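Local coordinates for protein versicolorin reductase (Brucella melitensis, PDB 4NIM) that probably catalyses NAD(P)-dependent oxidation or reduction of a substrate not yet established, as a member of the short-chain dehydrogenase/reductase family, at residues Ile17-Ser23 / Gln41-Cys46; Leu74-Cys80 / Ala122-Ala127; Leu194-Ala200 / Leu231-Val237. All coordinates share one frame; numbering follows the deposited sequence.

Contact 1 of 3, residues Ile17-Ser23 / Gln41-Cys46; sequences IAVITGS and QGLVIC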
loop_
_atom_site.group_PDB
_atom_site.type_symbol
_atom_site.label_atom_id
_atom_site.label_comp_id
_atom_site.label_asym_id
_atom_site.label_seq_id
_atom_site.Cartn_x
_atom_site.Cartn_y
_atom_site.Cartn_z
ATOM N N ILE A 17 8.698 -7.543 11.468
ATOM C CA ILE A 17 8.614 -8.238 10.193
ATOM C C ILE A 17 7.531 -7.546 9.354
ATOM O O ILE A 17 6.430 -7.373 9.828
ATOM C CB ILE A 17 8.196 -9.715 10.407
ATOM C CG1 ILE A 17 9.100 -10.404 11.441
ATOM C CG2 ILE A 17 8.227 -10.502 9.090
ATOM C CD1 ILE A 17 10.536 -10.537 10.998
ATOM N N ALA A 18 7.866 -7.147 8.132
ATOM C CA ALA A 18 6.925 -6.452 7.249
ATOM C C ALA A 18 6.821 -7.074 5.871
ATOM O O ALA A 18 7.798 -7.525 5.290
ATOM C CB ALA A 18 7.313 -4.977 7.113
ATOM N N VAL A 19 5.603 -7.070 5.344
ATOM C CA VAL A 19 5.327 -7.307 3.929
ATOM C C VAL A 19 5.043 -5.939 3.332
ATOM O O VAL A 19 4.275 -5.182 3.908
ATOM C CB VAL A 19 4.095 -8.186 3.750
ATOM C CG1 VAL A 19 3.601 -8.141 2.291
ATOM C CG2 VAL A 19 4.395 -9.609 4.209
ATOM N N ILE A 20 5.710 -5.630 2.220
ATOM C CA ILE A 20 5.495 -4.382 1.466
ATOM C C ILE A 20 5.365 -4.751 0.008
ATOM O O ILE A 20 6.266 -5.393 -0.535
ATOM C CB ILE A 20 6.689 -3.433 1.598
ATOM C CG1 ILE A 20 7.016 -3.188 3.075
ATOM C CG2 ILE A 20 6.442 -2.145 0.813
ATOM C CD1 ILE A 20 8.403 -2.619 3.327
ATOM N N THR A 21 4.216 -4.432 -0.609
ATOM C CA THR A 21 3.991 -4.741 -2.011
ATOM C C THR A 21 4.516 -3.580 -2.878
ATOM O O THR A 21 4.831 -2.519 -2.355
ATOM C CB THR A 21 2.498 -4.995 -2.299
ATOM O OG1 THR A 21 1.725 -3.817 -1.991
ATOM C CG2 THR A 21 1.986 -6.204 -1.474
ATOM N N GLY A 22 4.636 -3.814 -4.178
ATOM C CA GLY A 22 5.042 -2.799 -5.140
ATOM C C GLY A 22 6.485 -2.407 -4.857
ATOM O O GLY A 22 6.874 -1.245 -5.024
ATOM N N SER A 23 7.273 -3.396 -4.479
ATOM C CA SER A 23 8.550 -3.162 -3.822
ATOM C C SER A 23 9.789 -3.500 -4.637
ATOM O O SER A 23 10.910 -3.545 -4.083
ATOM C CB SER A 23 8.560 -3.848 -2.463
ATOM O OG SER A 23 7.979 -5.141 -2.524
ATOM N N GLN A 41 13.691 -6.201 11.201
ATOM C CA GLN A 41 14.279 -7.524 11.199
ATOM C C GLN A 41 14.121 -8.257 9.871
ATOM O O GLN A 41 15.068 -8.853 9.372
ATOM C CB GLN A 41 13.652 -8.318 12.328
ATOM C CG GLN A 41 14.369 -9.622 12.626
ATOM C CD GLN A 41 13.819 -10.320 13.850
ATOM O OE1 GLN A 41 13.304 -9.693 14.778
ATOM N NE2 GLN A 41 13.938 -11.643 13.861
ATOM N N GLY A 42 12.916 -8.252 9.287
ATOM C CA GLY A 42 12.669 -9.074 8.122
ATOM C C GLY A 42 11.657 -8.390 7.235
ATOM O O GLY A 42 10.751 -7.793 7.725
ATOM N N LEU A 43 11.902 -8.431 5.935
ATOM C CA LEU A 43 11.094 -7.775 4.957
ATOM C C LEU A 43 10.765 -8.770 3.870
ATOM O O LEU A 43 11.620 -9.499 3.400
ATOM C CB LEU A 43 11.850 -6.592 4.374
ATOM C CG LEU A 43 12.096 -5.452 5.360
ATOM C CD1 LEU A 43 13.099 -4.463 4.766
ATOM C CD2 LEU A 43 10.752 -4.788 5.757
ATOM N N VAL A 44 9.494 -8.800 3.455
ATOM C CA VAL A 44 9.089 -9.580 2.316
ATOM C C VAL A 44 8.707 -8.568 1.291
ATOM O O VAL A 44 7.809 -7.728 1.537
ATOM C CB VAL A 44 7.885 -10.493 2.622
ATOM C CG1 VAL A 44 7.505 -11.310 1.404
ATOM C CG2 VAL A 44 8.244 -11.437 3.760
ATOM N N ILE A 45 9.403 -8.619 0.169
ATOM C CA ILE A 45 9.128 -7.744 -0.955
ATOM C C ILE A 45 8.668 -8.548 -2.159
ATOM O O ILE A 45 8.846 -9.776 -2.227
ATOM C CB ILE A 45 10.347 -6.868 -1.338
ATOM C CG1 ILE A 45 11.605 -7.719 -1.543
ATOM C CG2 ILE A 45 10.571 -5.807 -0.262
ATOM C CD1 ILE A 45 12.621 -7.049 -2.417
ATOM N N CYS A 46 8.067 -7.869 -3.128
ATOM C CA CYS A 46 7.431 -8.601 -4.219
ATOM C C CYS A 46 7.119 -7.763 -5.439
ATOM O O CYS A 46 7.060 -6.529 -5.375
ATOM C CB CYS A 46 6.133 -9.274 -3.753
ATOM S SG CYS A 46 4.877 -8.110 -3.135
HETATM O O HOH W 1 4.136 -6.126 -5.964
#
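The methyl group of Ala18 packs on one branch of Leu43, CB to CD2 3.7 Å, and the same CD2 meets Ile20 CD1, which reaches across from the next residue on that face. On the other face Val19 and Val44 stand side by side, Val19 CG2 3.9 Å from Val44 CB. Valine and isoleucine, branched at CB, favour the extended backbone, and Ala18 leaves room for the Leu43 branch; the two parallel strands run at 13° to each other. Gly42 has no side chain, which lets the end of Ile17 lie over its backbone, CD1 to Gly42 N 3.7 Å. The strands exchange regular bonds, among them Ile20 N to Val44 O at 3.0 Å.

Beyond the strand comes the TGxxxGxG motif, which in this family borders the dinucleotide cofactor. Ser23 OG sits between its own backbone N and carbonyl carbon (chi1 42°), a position from which it donates to Ile20 O at 2.6 Å and accepts from Cys46 N at 2.8 Å. The small hydroxyl thus joins the turn to both strands, while Gly22 takes a positive phi (66°) that glycine accepts easily.

Helices 26-37 and 50-63 cover the face carrying Ala18, Ile20, Leu43 and Ile45. Helix 77-91 covers the face of Ile17, Val19 and Val44, and strand 96-99 pairs with the far edge of strand 17-20.

Contact 2 of 3, residues Leu74-Cys80 / Ala122-Ala127; sequences LENVEDC and AVNTRA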
loop_
_atom_site.group_PDB
_atom_site.type_symbol
_atom_site.label_atom_id
_atom_site.label_comp_id
_atom_site.label_asym_id
_atom_site.label_seq_id
_atom_site.Cartn_x
_atom_site.Cartn_y
_atom_site.Cartn_z
ATOM N N LEU A 74 -0.102 -9.658 -8.907
ATOM C CA LEU A 74 -1.088 -9.354 -7.867
ATOM C C LEU A 74 -2.542 -9.510 -8.338
ATOM O O LEU A 74 -3.463 -9.560 -7.511
ATOM C CB LEU A 74 -0.874 -7.950 -7.283
ATOM C CG LEU A 74 0.346 -7.724 -6.426
ATOM C CD1 LEU A 74 0.402 -6.250 -6.013
ATOM C CD2 LEU A 74 0.339 -8.645 -5.210
ATOM N N GLU A 75 -2.741 -9.665 -9.634
ATOM C CA GLU A 75 -4.127 -9.959 -10.157
ATOM C C GLU A 75 -4.557 -11.350 -9.774
ATOM O O GLU A 75 -5.737 -11.682 -9.808
ATOM C CB GLU A 75 -4.185 -9.828 -11.666
ATOM C CG GLU A 75 -3.900 -8.417 -12.130
ATOM C CD GLU A 75 -3.906 -8.290 -13.647
ATOM O OE1 GLU A 75 -4.762 -8.938 -14.321
ATOM O OE2 GLU A 75 -3.050 -7.533 -14.153
ATOM N N ASN A 76 -3.586 -12.182 -9.436
ATOM C CA ASN A 76 -3.867 -13.550 -9.051
ATOM C C ASN A 76 -3.947 -13.640 -7.519
ATOM O O ASN A 76 -2.930 -13.478 -6.811
ATOM C CB ASN A 76 -2.799 -14.481 -9.633
ATOM C CG ASN A 76 -3.002 -15.953 -9.271
ATOM O OD1 ASN A 76 -3.641 -16.302 -8.290
ATOM N ND2 ASN A 76 -2.395 -16.827 -10.060
ATOM N N VAL A 77 -5.140 -13.937 -7.020
ATOM C CA VAL A 77 -5.366 -13.989 -5.577
ATOM C C VAL A 77 -4.452 -15.023 -4.859
ATOM O O VAL A 77 -4.024 -14.809 -3.736
ATOM C CB VAL A 77 -6.855 -14.195 -5.251
ATOM C CG1 VAL A 77 -7.096 -14.368 -3.750
ATOM C CG2 VAL A 77 -7.656 -12.979 -5.723
ATOM N N GLU A 78 -4.112 -16.123 -5.523
ATOM C CA GLU A 78 -3.226 -17.129 -4.913
ATOM C C GLU A 78 -1.802 -16.577 -4.709
ATOM O O GLU A 78 -1.116 -16.958 -3.766
ATOM C CB GLU A 78 -3.216 -18.424 -5.779
ATOM C CG GLU A 78 -3.099 -19.703 -4.958
ATOM C CD GLU A 78 -3.002 -20.972 -5.825
ATOM O OE1 GLU A 78 -3.632 -21.029 -6.927
ATOM O OE2 GLU A 78 -2.277 -21.912 -5.417
ATOM N N ASP A 79 -1.362 -15.697 -5.616
ATOM C CA ASP A 79 -0.087 -15.000 -5.492
ATOM C C ASP A 79 -0.132 -14.057 -4.281
ATOM O O ASP A 79 0.821 -13.987 -3.476
ATOM C CB ASP A 79 0.256 -14.222 -6.761
ATOM C CG ASP A 79 0.821 -15.084 -7.857
ATOM O OD1 ASP A 79 0.937 -16.329 -7.690
ATOM O OD2 ASP A 79 1.221 -14.503 -8.888
ATOM N N CYS A 80 -1.248 -13.382 -4.114
ATOM C CA CYS A 80 -1.466 -12.536 -2.947
ATOM C C CYS A 80 -1.315 -13.332 -1.668
ATOM O O CYS A 80 -0.577 -12.933 -0.742
ATOM C CB CYS A 80 -2.858 -11.871 -2.990
ATOM S SG CYS A 80 -2.971 -10.680 -4.355
ATOM N N ALA A 122 -8.547 -5.441 -9.532
ATOM C CA ALA A 122 -7.815 -6.579 -9.087
ATOM C C ALA A 122 -6.558 -6.159 -8.298
ATOM O O ALA A 122 -6.274 -6.739 -7.239
ATOM C CB ALA A 122 -7.409 -7.473 -10.261
ATOM N N VAL A 123 -5.822 -5.168 -8.791
ATOM C CA VAL A 123 -4.548 -4.793 -8.159
ATOM C C VAL A 123 -4.813 -3.766 -7.055
ATOM O O VAL A 123 -4.210 -3.840 -6.014
ATOM C CB VAL A 123 -3.509 -4.232 -9.165
ATOM C CG1 VAL A 123 -2.236 -3.745 -8.455
ATOM C CG2 VAL A 123 -3.163 -5.294 -10.212
ATOM N N ASN A 124 -5.734 -2.827 -7.288
ATOM C CA ASN A 124 -5.878 -1.682 -6.368
ATOM C C ASN A 124 -6.822 -1.957 -5.175
ATOM O O ASN A 124 -6.738 -1.251 -4.155
ATOM C CB ASN A 124 -6.313 -0.433 -7.082
ATOM C CG ASN A 124 -5.295 0.050 -8.075
ATOM O OD1 ASN A 124 -4.112 -0.292 -7.990
ATOM N ND2 ASN A 124 -5.716 0.901 -8.955
ATOM N N THR A 125 -7.659 -2.987 -5.287
ATOM C CA THR A 125 -8.715 -3.226 -4.320
ATOM C C THR A 125 -8.728 -4.666 -3.870
ATOM O O THR A 125 -8.739 -4.930 -2.667
ATOM C CB THR A 125 -10.137 -2.839 -4.903
ATOM O OG1 THR A 125 -10.091 -1.547 -5.566
ATOM C CG2 THR A 125 -11.103 -2.780 -3.794
ATOM N N ARG A 126 -8.794 -5.615 -4.812
ATOM C CA ARG A 126 -8.869 -7.039 -4.460
ATOM C C ARG A 126 -7.539 -7.544 -3.811
ATOM O O ARG A 126 -7.549 -8.306 -2.827
ATOM C CB ARG A 126 -9.197 -7.874 -5.697
ATOM C CG ARG A 126 -9.563 -9.308 -5.366
ATOM C CD ARG A 126 -10.088 -10.047 -6.572
ATOM N NE ARG A 126 -9.054 -10.351 -7.531
ATOM C CZ ARG A 126 -9.279 -10.734 -8.782
ATOM N NH1 ARG A 126 -10.524 -10.843 -9.234
ATOM N NH2 ARG A 126 -8.274 -10.975 -9.605
ATOM N N ALA A 127 -6.422 -7.152 -4.384
ATOM C CA ALA A 127 -5.125 -7.574 -3.816
ATOM C C ALA A 127 -4.999 -7.087 -2.371
ATOM O O ALA A 127 -4.789 -7.917 -1.485
ATOM C CB ALA A 127 -3.972 -7.191 -4.696
HETATM O O HOH W 2 -6.338 -9.476 -7.054
#
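Arg126 leaves its helix with CG anti to the backbone N (chi1 -168°) and bends at chi3 (72°), a course that brings its guanidinium against the backbone of Glu75. NH2 donates to Glu75 O at 2.6 Å, the oxygen lying near the guanidinium plane, although the bond is bent, with an N-H...O angle of 132°. On the way the arginine crosses Val77 at about a right angle, Val77 CG2 lying 3.5 Å from Arg126 NE. A branched aliphatic residue suits this place, since it packs on the methylenes as well.

The contact sets the start of helix 77-91, which covers the Ile17, Val19 and Val44 face of the sheet, and the loop before it against helix 114-142 in the Rossmann-like fold. Small, buried Ala127 and Cys80 let them come close, CB to SG 3.6 Å. On the more open side the Glu75 methylenes lie across Val123, CG to CG2 3.7 Å. Asn76 caps helix 77-91, its OD1 accepting from Glu78 N at 2.8 Å, a task suited to a short amide.

A water gives hydrogen bonds to Leu74 O and Ala122 O and accepts one from Arg126 NE at 2.9 Å. The chemistry is therefore that of a cationic side chain serving main-chain oxygens, one directly and two through water. Glu75 OE1 stays 6.2 Å from Arg126 NH2, so any help from its charge would be long-range electrostatics rather than a salt bridge.

Contact 3 of 3, residues Leu194-Ala200 / Leu231-Val237; sequences LNIGWMA and LLDPAKV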
loop_
_atom_site.group_PDB
_atom_site.type_symbol
_atom_site.label_atom_id
_atom_site.label_comp_id
_atom_site.label_asym_id
_atom_site.label_seq_id
_atom_site.Cartn_x
_atom_site.Cartn_y
_atom_site.Cartn_z
ATOM N N LEU A 194 -2.998 6.149 3.526
ATOM C CA LEU A 194 -2.268 7.324 3.131
ATOM C C LEU A 194 -2.656 7.621 1.694
ATOM O O LEU A 194 -2.423 6.791 0.803
ATOM C CB LEU A 194 -0.749 7.113 3.272
ATOM C CG LEU A 194 0.054 8.394 3.047
ATOM C CD1 LEU A 194 -0.131 9.364 4.204
ATOM C CD2 LEU A 194 1.539 8.046 2.872
ATOM N N ASN A 195 -3.271 8.782 1.469
ATOM C CA ASN A 195 -3.890 9.052 0.178
ATOM C C ASN A 195 -3.006 10.031 -0.573
ATOM O O ASN A 195 -3.049 11.239 -0.330
ATOM C CB ASN A 195 -5.320 9.576 0.293
ATOM C CG ASN A 195 -6.291 8.511 0.759
ATOM O OD1 ASN A 195 -6.069 7.884 1.800
ATOM N ND2 ASN A 195 -7.391 8.341 0.024
ATOM N N ILE A 196 -2.246 9.501 -1.510
ATOM C CA ILE A 196 -1.152 10.254 -2.110
ATOM C C ILE A 196 -1.486 10.868 -3.440
ATOM O O ILE A 196 -2.401 10.440 -4.181
ATOM C CB ILE A 196 0.150 9.404 -2.237
ATOM C CG1 ILE A 196 -0.040 8.191 -3.158
ATOM C CG2 ILE A 196 0.644 8.976 -0.878
ATOM C CD1 ILE A 196 1.276 7.526 -3.523
ATOM N N GLY A 197 -0.785 11.964 -3.704
ATOM C CA GLY A 197 -0.752 12.590 -5.020
ATOM C C GLY A 197 0.086 11.787 -6.000
ATOM O O GLY A 197 0.405 10.630 -5.757
ATOM N N TRP A 198 0.455 12.416 -7.097
ATOM C CA TRP A 198 1.190 11.716 -8.149
ATOM C C TRP A 198 2.684 11.619 -7.779
ATOM O O TRP A 198 3.282 12.572 -7.265
ATOM C CB TRP A 198 1.027 12.435 -9.468
ATOM C CG TRP A 198 -0.359 12.421 -9.990
ATOM C CD1 TRP A 198 -1.101 13.495 -10.346
ATOM C CD2 TRP A 198 -1.177 11.262 -10.226
ATOM N NE1 TRP A 198 -2.348 13.093 -10.809
ATOM C CE2 TRP A 198 -2.423 11.724 -10.732
ATOM C CE3 TRP A 198 -0.987 9.885 -10.054
ATOM C CZ2 TRP A 198 -3.466 10.857 -11.065
ATOM C CZ3 TRP A 198 -2.044 9.016 -10.379
ATOM C CH2 TRP A 198 -3.262 9.509 -10.870
ATOM N N MET A 199 3.272 10.470 -8.048
ATOM C CA MET A 199 4.674 10.292 -7.685
ATOM C C MET A 199 5.694 10.360 -8.783
ATOM O O MET A 199 5.424 10.004 -9.927
ATOM C CB MET A 199 4.835 9.004 -6.953
ATOM C CG MET A 199 4.192 9.156 -5.577
ATOM S SD MET A 199 4.964 7.941 -4.549
ATOM C CE MET A 199 4.357 6.536 -5.479
ATOM N N ALA A 200 6.896 10.778 -8.357
ATOM C CA ALA A 200 8.085 10.730 -9.173
ATOM C C ALA A 200 8.401 9.263 -9.488
ATOM O O ALA A 200 8.159 8.816 -10.614
ATOM C CB ALA A 200 9.258 11.414 -8.459
ATOM N N LEU A 231 6.204 16.329 -8.537
ATOM C CA LEU A 231 5.763 14.989 -8.256
ATOM C C LEU A 231 6.274 14.642 -6.836
ATOM O O LEU A 231 7.244 15.213 -6.380
ATOM C CB LEU A 231 6.281 14.057 -9.340
ATOM C CG LEU A 231 5.676 14.325 -10.721
ATOM C CD1 LEU A 231 6.520 13.669 -11.800
ATOM C CD2 LEU A 231 4.237 13.833 -10.794
ATOM N N LEU A 232 5.590 13.764 -6.113
ATOM C CA LEU A 232 5.976 13.489 -4.721
ATOM C C LEU A 232 7.239 12.642 -4.684
ATOM O O LEU A 232 7.445 11.760 -5.538
ATOM C CB LEU A 232 4.872 12.758 -3.940
ATOM C CG LEU A 232 3.448 13.359 -3.891
ATOM C CD1 LEU A 232 2.514 12.555 -2.984
ATOM C CD2 LEU A 232 3.486 14.782 -3.443
ATOM N N ASP A 233 8.050 12.876 -3.664
ATOM C CA ASP A 233 9.289 12.131 -3.451
ATOM C C ASP A 233 8.972 10.846 -2.632
ATOM O O ASP A 233 8.569 10.934 -1.467
ATOM C CB ASP A 233 10.257 13.020 -2.683
ATOM C CG ASP A 233 11.597 12.345 -2.411
ATOM O OD1 ASP A 233 11.760 11.118 -2.591
ATOM O OD2 ASP A 233 12.501 13.056 -1.997
ATOM N N PRO A 234 9.198 9.655 -3.225
ATOM C CA PRO A 234 8.848 8.415 -2.508
ATOM C C PRO A 234 9.563 8.269 -1.148
ATOM O O PRO A 234 9.026 7.646 -0.241
ATOM C CB PRO A 234 9.281 7.298 -3.472
ATOM C CG PRO A 234 9.777 7.932 -4.704
ATOM C CD PRO A 234 9.790 9.416 -4.557
ATOM N N ALA A 235 10.770 8.830 -1.008
ATOM C CA ALA A 235 11.504 8.727 0.259
ATOM C C ALA A 235 10.737 9.502 1.346
ATOM O O ALA A 235 10.648 9.056 2.483
ATOM C CB ALA A 235 12.937 9.225 0.132
ATOM N N LYS A 236 10.104 10.615 0.984
ATOM C CA LYS A 236 9.313 11.367 1.985
ATOM C C LYS A 236 7.978 10.710 2.249
ATOM O O LYS A 236 7.537 10.644 3.407
ATOM C CB LYS A 236 9.149 12.837 1.599
ATOM C CG LYS A 236 10.469 13.561 1.299
ATOM C CD LYS A 236 11.539 13.364 2.377
ATOM C CE LYS A 236 12.856 14.064 2.057
ATOM N NZ LYS A 236 12.617 15.505 1.826
ATOM N N VAL A 237 7.339 10.187 1.199
ATOM C CA VAL A 237 6.123 9.409 1.384
ATOM C C VAL A 237 6.384 8.212 2.319
ATOM O O VAL A 237 5.604 7.950 3.234
ATOM C CB VAL A 237 5.510 8.904 0.057
ATOM C CG1 VAL A 237 4.246 8.121 0.335
ATOM C CG2 VAL A 237 5.205 10.057 -0.907
#
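Leu232 N gives Trp198 O a short and nearly straight hydrogen bond, 2.8 Å with an N-H...O angle of 174°, and Leu232 O takes Ala200 N at 3.0 Å in return. Together the two bonds make a single beta bridge, Met199 with Leu232, just past the end of strand 190-196 in the Rossmann-like fold of the short-chain dehydrogenases. It joins the chain leaving that strand to the chain entering helix 234-245. Residues 201-227 in between are not modelled, consistent with a mobile segment; in relatives the region after this strand commonly borders the substrate.

Side chains fill in around the bridge. Leu232 sends CD1 back over the backbone of Gly197, CD1 to Gly197 N 3.4 Å, and glycine, without a side chain, lets the leucine come this close. Leu231 CD2 rests on the CB of Trp198, whose indole leads away from the pair toward Gln160 and Ile163. Met199 CG lies anti to the carbonyl carbon (chi1 -71°) and the chain runs on nearly extended at chi2, which carries the thioether SD to Val237 CG2, 4.2 Å, with Pro234 close by.

The strand itself meets the first turn of the helix through aliphatic branches, as befits buried positions. Val237 CG1 touches Leu194 CD2 at 3.7 Å and Ile196 CG2 at 3.9 Å, the isoleucine crossing it at about a right angle. Leu27 of helix 26-37 also packs on Ile196, Met199 and Val237, while strand 256-259 adjoins Leu194.

Pro234 fits the first turn of a helix, where its missing N-H costs no helix bond. Just before it, Asp233 is the N-cap: its OD1 accepts from Ala235 N at 3.0 Å, the donor coming from above the carboxylate plane.

From the N terminus, contact 1 comes first: it closes the 17 residues holding helix 26-37 and so completes the opening beta-alpha-beta unit. Contact 2 then closes a 41-residue span that includes strand 96-99, joining the start of helix 77-91 to the first half of helix 114-142. Contact 3 comes last, spanning 30 residues, largely unmodelled, between the end of strand 190-196 and helix 234-245. The three follow one another in series and neither nest nor cross. Contacts 1 and 3 reach the same parallel sheet, their centres about 19 Å apart. Contacts 2 and 3 lie on opposite sides of the chain's centre, about 22 Å between centres.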